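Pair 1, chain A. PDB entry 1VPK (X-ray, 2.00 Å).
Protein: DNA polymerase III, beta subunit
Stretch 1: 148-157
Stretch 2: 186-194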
# COMPACT_ATOMS: atom_id res chain seq x y z
N GLU A 148 21.40 -11.65 0.26
CA GLU A 148 21.33 -11.29 1.68
C GLU A 148 22.24 -10.12 2.06
O GLU A 148 21.81 -9.18 2.74
CB GLU A 148 21.62 -12.53 2.54
CG GLU A 148 21.88 -12.28 4.01
CD GLU A 148 22.04 -13.61 4.82
OE1 GLU A 148 22.34 -14.66 4.18
OE2 GLU A 148 21.86 -13.58 6.07
N MET A 149 23.48 -10.17 1.61
CA MET A 149 24.39 -9.09 1.87
C MET A 149 23.86 -7.79 1.26
O MET A 149 23.90 -6.75 1.91
CB MET A 149 25.76 -9.39 1.28
CG MET A 149 26.48 -10.63 1.90
SD MET A 149 28.12 -10.82 1.22
CE MET A 149 28.90 -9.38 1.92
N VAL A 150 23.31 -7.83 0.04
CA VAL A 150 22.87 -6.60 -0.61
C VAL A 150 21.69 -6.00 0.16
O VAL A 150 21.66 -4.80 0.46
CB VAL A 150 22.52 -6.82 -2.10
CG1 VAL A 150 21.86 -5.59 -2.71
CG2 VAL A 150 23.79 -7.15 -2.91
N GLU A 151 20.74 -6.86 0.51
CA GLU A 151 19.54 -6.46 1.21
C GLU A 151 19.86 -5.88 2.63
O GLU A 151 19.13 -5.02 3.14
CB GLU A 151 18.62 -7.69 1.32
CG GLU A 151 17.37 -7.54 2.24
N LYS A 152 20.94 -6.35 3.24
CA LYS A 152 21.31 -5.88 4.57
C LYS A 152 21.96 -4.50 4.54
O LYS A 152 22.04 -3.87 5.57
CB LYS A 152 22.16 -6.95 5.30
CG LYS A 152 21.27 -7.96 5.97
CD LYS A 152 21.99 -9.08 6.64
CE LYS A 152 20.96 -10.11 7.17
NZ LYS A 152 21.48 -11.00 8.29
N VAL A 153 22.36 -4.01 3.37
CA VAL A 153 22.99 -2.69 3.29
C VAL A 153 22.31 -1.64 2.43
O VAL A 153 22.46 -0.47 2.72
CB VAL A 153 24.49 -2.76 2.81
CG1 VAL A 153 25.31 -3.80 3.68
CG2 VAL A 153 24.58 -3.06 1.34
N ILE A 154 21.60 -2.05 1.37
CA ILE A 154 21.20 -1.12 0.30
C ILE A 154 20.29 0.01 0.78
O ILE A 154 20.35 1.09 0.25
CB ILE A 154 20.58 -1.87 -0.93
CG1 ILE A 154 20.61 -0.95 -2.17
CG2 ILE A 154 19.19 -2.45 -0.60
CD1 ILE A 154 20.38 -1.70 -3.45
N PHE A 155 19.49 -0.25 1.80
CA PHE A 155 18.64 0.78 2.39
C PHE A 155 19.34 2.02 2.94
O PHE A 155 18.71 3.05 3.13
CB PHE A 155 17.78 0.22 3.52
CG PHE A 155 18.53 0.02 4.82
CD1 PHE A 155 19.22 -1.17 5.08
CD2 PHE A 155 18.50 0.99 5.81
CE1 PHE A 155 19.87 -1.34 6.26
CE2 PHE A 155 19.16 0.83 7.00
CZ PHE A 155 19.85 -0.36 7.22
N ALA A 156 20.63 1.91 3.26
CA ALA A 156 21.34 3.01 3.89
C ALA A 156 21.99 3.94 2.83
O ALA A 156 22.47 5.03 3.18
CB ALA A 156 22.38 2.46 4.85
N ALA A 157 21.97 3.55 1.55
CA ALA A 157 22.50 4.41 0.48
C ALA A 157 21.72 5.69 0.34
O ALA A 157 20.50 5.69 0.47
CB ALA A 157 22.48 3.68 -0.84
N PHE A 186 24.24 10.19 7.15
CA PHE A 186 23.64 10.16 8.48
C PHE A 186 23.77 8.78 9.12
O PHE A 186 23.80 8.64 10.33
CB PHE A 186 22.16 10.51 8.39
CG PHE A 186 21.86 11.93 7.97
CD1 PHE A 186 22.12 12.99 8.82
CD2 PHE A 186 21.25 12.19 6.75
CE1 PHE A 186 21.80 14.31 8.43
CE2 PHE A 186 20.92 13.49 6.37
CZ PHE A 186 21.20 14.54 7.20
N ARG A 187 23.78 7.75 8.29
CA ARG A 187 23.87 6.38 8.77
C ARG A 187 24.58 5.53 7.73
O ARG A 187 24.78 5.95 6.59
CB ARG A 187 22.49 5.81 9.16
CG ARG A 187 21.27 6.19 8.30
CD ARG A 187 21.23 5.40 7.02
NE ARG A 187 20.10 5.80 6.17
CZ ARG A 187 18.84 5.44 6.35
NH1 ARG A 187 17.92 5.85 5.48
NH2 ARG A 187 18.47 4.67 7.33
N LEU A 188 24.98 4.34 8.15
CA LEU A 188 25.82 3.47 7.37
C LEU A 188 25.48 2.03 7.71
O LEU A 188 25.17 1.70 8.87
CB LEU A 188 27.28 3.79 7.68
CG LEU A 188 28.36 2.84 7.10
CD1 LEU A 188 29.65 3.60 6.88
CD2 LEU A 188 28.63 1.70 8.05
N ALA A 189 25.51 1.20 6.69
CA ALA A 189 25.32 -0.24 6.83
C ALA A 189 26.53 -0.94 6.24
O ALA A 189 27.02 -0.55 5.18
CB ALA A 189 24.07 -0.69 6.07
N LEU A 190 26.99 -1.99 6.93
CA LEU A 190 28.11 -2.75 6.46
C LEU A 190 27.84 -4.25 6.61
O LEU A 190 27.40 -4.66 7.66
CB LEU A 190 29.32 -2.37 7.31
CG LEU A 190 30.69 -2.95 6.96
CD1 LEU A 190 31.75 -1.99 7.50
CD2 LEU A 190 30.89 -4.35 7.58
N ALA A 191 28.19 -5.02 5.58
CA ALA A 191 28.04 -6.48 5.58
C ALA A 191 29.35 -7.07 5.04
O ALA A 191 29.91 -6.57 4.04
CB ALA A 191 26.84 -6.89 4.64
N GLU A 192 29.82 -8.14 5.68
CA GLU A 192 31.05 -8.80 5.27
C GLU A 192 30.90 -10.32 5.39
O GLU A 192 30.40 -10.82 6.42
CB GLU A 192 32.19 -8.30 6.15
CG GLU A 192 33.54 -8.87 5.87
CD GLU A 192 34.59 -8.24 6.76
OE1 GLU A 192 35.04 -7.12 6.41
OE2 GLU A 192 34.95 -8.85 7.79
N GLU A 193 31.34 -11.05 4.38
CA GLU A 193 31.25 -12.52 4.42
C GLU A 193 32.46 -13.13 3.76
O GLU A 193 32.98 -12.63 2.74
CB GLU A 193 30.01 -13.01 3.65
CG GLU A 193 28.66 -12.62 4.27
CD GLU A 193 28.27 -13.50 5.41
OE1 GLU A 193 29.00 -14.47 5.69
OE2 GLU A 193 27.22 -13.23 6.03
N GLN A 194 32.82 -14.28 4.29
CA GLN A 194 33.82 -15.11 3.69
C GLN A 194 33.29 -15.68 2.40
O GLN A 194 32.14 -16.15 2.32
CB GLN A 194 34.22 -16.22 4.65
CG GLN A 194 35.39 -17.01 4.12
CD GLN A 194 36.00 -17.95 5.09
OE1 GLN A 194 35.99 -17.74 6.32
NE2 GLN A 194 36.59 -19.01 4.55
O HOH W 1 19.10 6.85 2.64

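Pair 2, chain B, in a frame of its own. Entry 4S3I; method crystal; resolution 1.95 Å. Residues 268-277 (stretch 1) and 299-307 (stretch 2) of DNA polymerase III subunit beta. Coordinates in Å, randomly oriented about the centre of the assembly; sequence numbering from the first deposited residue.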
# COMPACT_ATOMS: atom_id res chain seq x y z
N GLU B 268 -15.36 -17.31 -7.15
CA GLU B 268 -14.90 -16.84 -8.45
C GLU B 268 -16.08 -16.26 -9.25
O GLU B 268 -15.97 -15.22 -9.90
CB GLU B 268 -14.24 -18.01 -9.19
CG GLU B 268 -13.53 -17.64 -10.47
CD GLU B 268 -12.99 -18.88 -11.19
OE1 GLU B 268 -12.41 -18.72 -12.28
OE2 GLU B 268 -13.15 -20.00 -10.65
N SER B 269 -17.23 -16.92 -9.17
CA SER B 269 -18.41 -16.51 -9.92
C SER B 269 -19.00 -15.22 -9.37
O SER B 269 -19.40 -14.33 -10.13
CB SER B 269 -19.45 -17.64 -9.91
OG SER B 269 -18.96 -18.77 -10.61
N ILE B 270 -19.04 -15.11 -8.05
CA ILE B 270 -19.55 -13.92 -7.37
C ILE B 270 -18.67 -12.69 -7.62
O ILE B 270 -19.19 -11.60 -7.90
CB ILE B 270 -19.72 -14.19 -5.87
CG1 ILE B 270 -20.90 -15.15 -5.68
CG2 ILE B 270 -19.96 -12.89 -5.11
CD1 ILE B 270 -20.92 -15.82 -4.33
N LYS B 271 -17.36 -12.86 -7.52
CA LYS B 271 -16.44 -11.76 -7.85
C LYS B 271 -16.66 -11.30 -9.28
O LYS B 271 -16.66 -10.10 -9.57
CB LYS B 271 -14.99 -12.20 -7.67
CG LYS B 271 -14.59 -12.40 -6.22
CD LYS B 271 -13.18 -12.97 -6.11
CE LYS B 271 -12.79 -13.14 -4.64
NZ LYS B 271 -11.55 -13.96 -4.45
N LEU B 272 -16.86 -12.27 -10.16
CA LEU B 272 -17.05 -12.00 -11.58
C LEU B 272 -18.25 -11.08 -11.82
O LEU B 272 -18.16 -10.11 -12.58
CB LEU B 272 -17.23 -13.32 -12.33
CG LEU B 272 -17.28 -13.24 -13.85
CD1 LEU B 272 -16.16 -12.33 -14.30
CD2 LEU B 272 -17.12 -14.61 -14.49
N CYS B 273 -19.38 -11.38 -11.19
CA CYS B 273 -20.58 -10.54 -11.38
C CYS B 273 -20.45 -9.24 -10.61
O CYS B 273 -21.05 -8.23 -10.97
CB CYS B 273 -21.85 -11.30 -10.98
SG CYS B 273 -22.21 -12.72 -12.04
N SER B 274 -19.63 -9.27 -9.56
CA SER B 274 -19.39 -8.10 -8.70
C SER B 274 -18.68 -6.99 -9.42
O SER B 274 -18.56 -5.88 -8.91
CB SER B 274 -18.56 -8.48 -7.48
OG SER B 274 -19.34 -9.19 -6.55
N SER B 275 -18.16 -7.29 -10.60
CA SER B 275 -17.48 -6.28 -11.39
C SER B 275 -18.48 -5.20 -11.79
O SER B 275 -18.10 -4.04 -12.00
CB SER B 275 -16.84 -6.90 -12.62
OG SER B 275 -17.83 -7.41 -13.49
N LEU B 276 -19.75 -5.58 -11.89
CA LEU B 276 -20.77 -4.66 -12.39
C LEU B 276 -21.93 -4.38 -11.40
O LEU B 276 -22.82 -3.59 -11.70
CB LEU B 276 -21.35 -5.16 -13.72
CG LEU B 276 -20.42 -5.13 -14.93
CD1 LEU B 276 -21.19 -5.49 -16.20
CD2 LEU B 276 -19.78 -3.75 -15.06
N SER B 277 -21.91 -5.02 -10.24
CA SER B 277 -23.03 -4.89 -9.29
C SER B 277 -22.60 -5.19 -7.86
O SER B 277 -21.53 -5.75 -7.64
CB SER B 277 -24.14 -5.86 -9.68
OG SER B 277 -23.71 -7.20 -9.49
N SER B 299 -28.22 -1.24 -19.02
CA SER B 299 -27.31 -1.55 -20.12
C SER B 299 -26.00 -2.25 -19.70
O SER B 299 -25.19 -2.59 -20.57
CB SER B 299 -27.00 -0.33 -21.00
OG SER B 299 -28.10 -0.01 -21.85
N GLU B 300 -25.80 -2.48 -18.40
CA GLU B 300 -24.64 -3.24 -17.96
C GLU B 300 -25.12 -4.54 -17.36
O GLU B 300 -25.94 -4.53 -16.44
CB GLU B 300 -23.82 -2.43 -16.96
CG GLU B 300 -23.26 -1.15 -17.58
CD GLU B 300 -22.50 -0.27 -16.60
OE1 GLU B 300 -22.22 -0.72 -15.47
OE2 GLU B 300 -22.18 0.88 -16.99
N THR B 301 -24.65 -5.67 -17.89
CA THR B 301 -25.03 -6.98 -17.34
C THR B 301 -23.83 -7.93 -17.25
O THR B 301 -22.90 -7.86 -18.06
CB THR B 301 -26.16 -7.69 -18.14
OG1 THR B 301 -25.61 -8.31 -19.30
CG2 THR B 301 -27.25 -6.71 -18.54
N ALA B 302 -23.87 -8.82 -16.26
CA ALA B 302 -22.85 -9.84 -16.05
C ALA B 302 -23.58 -11.13 -15.73
O ALA B 302 -24.46 -11.14 -14.87
CB ALA B 302 -21.93 -9.45 -14.88
N LYS B 303 -23.25 -12.21 -16.43
CA LYS B 303 -23.81 -13.51 -16.12
C LYS B 303 -22.71 -14.55 -16.15
O LYS B 303 -21.76 -14.44 -16.94
CB LYS B 303 -24.89 -13.94 -17.14
CG LYS B 303 -25.61 -12.81 -17.88
CD LYS B 303 -26.87 -13.33 -18.59
CE LYS B 303 -26.63 -14.68 -19.26
NZ LYS B 303 -27.81 -15.17 -20.03
N THR B 304 -22.86 -15.58 -15.32
CA THR B 304 -22.02 -16.77 -15.46
C THR B 304 -22.72 -17.94 -14.82
O THR B 304 -23.69 -17.77 -14.08
CB THR B 304 -20.63 -16.59 -14.82
OG1 THR B 304 -19.76 -17.64 -15.27
CG2 THR B 304 -20.73 -16.63 -13.32
N SER B 305 -22.23 -19.14 -15.11
CA SER B 305 -22.78 -20.32 -14.48
C SER B 305 -21.70 -21.35 -14.23
O SER B 305 -20.61 -21.31 -14.80
CB SER B 305 -23.93 -20.92 -15.30
OG SER B 305 -23.47 -21.43 -16.54
N VAL B 306 -22.04 -22.28 -13.35
CA VAL B 306 -21.15 -23.34 -12.95
C VAL B 306 -21.95 -24.66 -12.96
O VAL B 306 -23.08 -24.71 -12.48
CB VAL B 306 -20.58 -23.00 -11.56
CG1 VAL B 306 -20.51 -24.22 -10.67
CG2 VAL B 306 -19.23 -22.30 -11.70
N GLU B 307 -21.37 -25.70 -13.54
CA GLU B 307 -22.01 -27.01 -13.53
C GLU B 307 -21.94 -27.59 -12.12
O GLU B 307 -20.90 -27.48 -11.45
CB GLU B 307 -21.30 -27.94 -14.50
CG GLU B 307 -21.89 -29.34 -14.59
CD GLU B 307 -21.19 -30.20 -15.63
OE1 GLU B 307 -20.39 -29.65 -16.43
OE2 GLU B 307 -21.46 -31.42 -15.66
O HOH W 2 -17.52 -18.91 -13.13
O HOH W 3 -23.29 -1.50 -13.24

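In both pairs the end of a helix lies against a strand running nearly antiparallel to it. The angle between N-to-C directions is 164° in pair 1 and 168° in pair 2, with axes approaching to 7.6 and 8.2 Å. Superposing N, CA and C of 14 central residues gives an RMSD of 0.8 Å. Neither pair has a direct hydrogen bond between its stretches; packing, supplemented by water, makes the contact, burying 504 Å² in pair 1 and 413 Å² in pair 2.

The common centre is Ala A189 = Ala B302, whose CA atoms coincide to 0.4 Å. A methyl group pointing toward the helix lets the backbones come close: CA of Val A153 lies 4.9 Å from CA of Ala A189, and CA of Cys B273 lies 5.2 Å from CA of Ala B302. The matched Val A153 and Cys B273, both chi1 m, have side-chain centres 0.5 Å apart. Val A153 CG1 also reaches Ala A191 CB at 3.6 Å, whereas Cys B273 SG stays 4.4 Å from Thr B304 CG2.

One helical turn earlier, Met A149 matches Ser B269; on the strand, Ala A191 matches Thr B304 and Glu A193 matches Val B306. The bulk is redistributed. In pair 1 the long side chain spans the gap to a small residue, Met A149 CE lying 4.2 Å from Ala A191 CB, while its SD meets Glu A193 CG at 3.6 Å. In pair 2 the helix residue is short and the strand residues are branched: Ser B269 CB is 3.8 Å from Thr B304 CG2, and Ser B269 OG is 3.7 Å from Val B306 CG2. Water 2 donates to Ser B269 OG (2.9 Å) and bonds weakly with Thr B304 OG1 (3.3 Å).

At Lys A152 = Leu B272 the side-chain centres diverge by 2.8 Å. The end of Lys A152 leads away from the strand, its NZ forming a salt bridge with Glu A148 OE2 at 3.4 Å; Leu B272 CD2 instead packs 4.0 Å from Thr B304 CB.

Further along stretch 1, Ala A156 matches Leu B276; across from them, Arg A187 matches Glu B300. Ala A156 CB lies 3.8 Å from Arg A187 CD, and its CA sits over one guanidinium face. Leu B276 places CD1 3.5 Å from Thr B301 O and CD2 3.9 Å from Glu B300 OE1. A water bridges the stretches here in each pair: water 1 joins Ala A157 O (2.8 Å) to Arg A187 NH1 (3.2 Å); water 3 donates to Leu B276 O and Glu B300 OE1, each at 2.6 Å.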